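Local coordinates for protein putative alpha-L-fucosidase (Bacteroides thetaiotaomicron, PDB 3EYP) that probably hydrolyses alpha-L-fucosidic bonds, releasing L-fucose from glycans, at residues 124-128 and 165-170. Sequence-based numbering, arbitrary orientation.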
loop_
_atom_site.group_PDB
_atom_site.type_symbol
_atom_site.label_atom_id
_atom_site.label_comp_id
_atom_site.label_asym_id
_atom_site.label_seq_id
_atom_site.Cartn_x
_atom_site.Cartn_y
_atom_site.Cartn_z
ATOM N N LEU A 124 11.938 -5.892 -9.589
ATOM C CA LEU A 124 12.779 -6.513 -10.654
ATOM C C LEU A 124 11.945 -6.654 -11.924
ATOM O O LEU A 124 11.135 -7.549 -12.044
ATOM C CB LEU A 124 13.287 -7.883 -10.225
ATOM C CG LEU A 124 14.304 -8.632 -11.099
ATOM C CD1 LEU A 124 15.660 -7.852 -11.172
ATOM C CD2 LEU A 124 14.479 -10.008 -10.576
ATOM N N GLY A 125 12.178 -5.707 -12.837
ATOM C CA GLY A 125 11.331 -5.417 -13.992
ATOM C C GLY A 125 11.106 -6.595 -14.916
ATOM O O GLY A 125 12.049 -7.105 -15.502
ATOM N N PRO A 126 9.847 -7.105 -15.015
ATOM C CA PRO A 126 9.688 -8.204 -15.968
ATOM C C PRO A 126 10.008 -7.914 -17.416
ATOM O O PRO A 126 10.689 -8.701 -18.058
ATOM C CB PRO A 126 8.236 -8.649 -15.793
ATOM C CG PRO A 126 7.888 -8.241 -14.414
ATOM C CD PRO A 126 8.706 -6.993 -14.094
ATOM N N HIS A 127 9.480 -6.826 -17.951
ATOM C CA HIS A 127 9.830 -6.398 -19.301
ATOM C C HIS A 127 11.229 -5.759 -19.222
ATOM O O HIS A 127 11.500 -4.916 -18.369
ATOM C CB HIS A 127 8.830 -5.417 -19.905
ATOM C CG HIS A 127 9.214 -4.911 -21.262
ATOM N ND1 HIS A 127 9.370 -5.732 -22.368
ATOM C CD2 HIS A 127 9.434 -3.651 -21.700
ATOM C CE1 HIS A 127 9.666 -4.996 -23.424
ATOM N NE2 HIS A 127 9.741 -3.732 -23.038
ATOM N N ASP A 128 12.095 -6.224 -20.106
ATOM C CA ASP A 128 13.538 -5.775 -20.120
ATOM C C ASP A 128 13.926 -5.346 -21.502
ATOM O O ASP A 128 14.123 -6.181 -22.430
ATOM C CB ASP A 128 14.412 -6.943 -19.571
ATOM C CG ASP A 128 15.866 -6.573 -19.327
ATOM O OD1 ASP A 128 16.443 -5.806 -20.104
ATOM O OD2 ASP A 128 16.411 -7.066 -18.303
ATOM N N TRP A 165 6.177 -7.003 -9.499
ATOM C CA TRP A 165 6.188 -7.304 -10.945
ATOM C C TRP A 165 5.330 -6.297 -11.683
ATOM O O TRP A 165 4.103 -6.409 -11.697
ATOM C CB TRP A 165 5.707 -8.716 -11.255
ATOM C CG TRP A 165 6.658 -9.812 -10.835
ATOM C CD1 TRP A 165 7.997 -9.705 -10.722
ATOM C CD2 TRP A 165 6.332 -11.166 -10.485
ATOM N NE1 TRP A 165 8.540 -10.881 -10.334
ATOM C CE2 TRP A 165 7.542 -11.804 -10.141
ATOM C CE3 TRP A 165 5.144 -11.898 -10.425
ATOM C CZ2 TRP A 165 7.610 -13.155 -9.778
ATOM C CZ3 TRP A 165 5.195 -13.228 -10.026
ATOM C CH2 TRP A 165 6.429 -13.863 -9.746
ATOM N N ASP A 166 5.991 -5.296 -12.255
ATOM C CA ASP A 166 5.319 -4.254 -13.056
ATOM C C ASP A 166 4.745 -4.899 -14.295
ATOM O O ASP A 166 5.392 -5.716 -14.957
ATOM C CB ASP A 166 6.307 -3.157 -13.444
ATOM C CG ASP A 166 5.684 -1.853 -13.852
ATOM O OD1 ASP A 166 4.626 -1.794 -14.523
ATOM O OD2 ASP A 166 6.346 -0.830 -13.610
ATOM N N GLY A 167 3.525 -4.513 -14.629
ATOM C CA GLY A 167 2.881 -5.039 -15.832
ATOM C C GLY A 167 3.215 -4.320 -17.138
ATOM O O GLY A 167 2.985 -4.845 -18.248
ATOM N N ALA A 168 3.779 -3.140 -17.006
ATOM C CA ALA A 168 4.110 -2.318 -18.207
ATOM C C ALA A 168 5.020 -3.094 -19.150
ATOM O O ALA A 168 6.094 -3.584 -18.775
ATOM C CB ALA A 168 4.766 -1.023 -17.832
ATOM N N GLY A 169 4.548 -3.191 -20.363
ATOM C CA GLY A 169 5.184 -3.957 -21.427
ATOM C C GLY A 169 5.365 -5.440 -21.293
ATOM O O GLY A 169 6.084 -6.026 -22.089
ATOM N N ALA A 170 4.696 -6.055 -20.318
ATOM C CA ALA A 170 4.916 -7.465 -19.955
ATOM C C ALA A 170 3.999 -8.478 -20.648
ATOM O O ALA A 170 3.878 -9.614 -20.251
ATOM C CB ALA A 170 4.812 -7.653 -18.408
HETATM O O HOH W 1 7.304 -4.985 -16.872
#
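The imidazole of H127 lies against the turn at A168 and G169, with G169 CA over one of its faces. CG of H127 stands anti to its own backbone N, and this chi1 of 177° carries the ring over the G169 carbonyl. CB of H127 makes a contact of its own, 3.5 Å from A168 O. ND1 comes to 3.3 Å from G169 O, but the angle is too poor for a hydrogen bond, and this approach is one of van der Waals packing. G169 has positive phi in the type II turn from G167 to A170, closed by A170 N to G167 O; a beta carbon on it would run into H127 CD2. An alanine in place of H127 would probably strip the cover from the G169 peptide and take from H132, whose ring meets the imidazole, its aromatic neighbour.

P126 fills the other half of the interface. Its pyrrolidine ring crosses W165 at about a right angle, CG touching W165 CB at 3.9 Å and the same atom reaching D166 O at 3.6 Å. Both segments are loops following adjacent parallel strands, 119-124 and 162-164, at the C-terminal edge of a TIM-barrel-type sheet, where active sites of this fold lie. A water bridges the two loops, accepting from H127 N at 3.0 Å and donating to D166 O and A168 O, which ties the turn to the first loop. D166 sends its carboxylate away from that loop, OD2 bonding the Y123 hydroxyl. OD1 receives A168 N in an Asx turn (2.9 Å, N-H...O 167°), the donor approaching from 38° above the carboxylate plane. A bound glycerol, probably from the crystallisation liquor, hydrogen-bonds to D166 OD1, consistent with a pocket on this side.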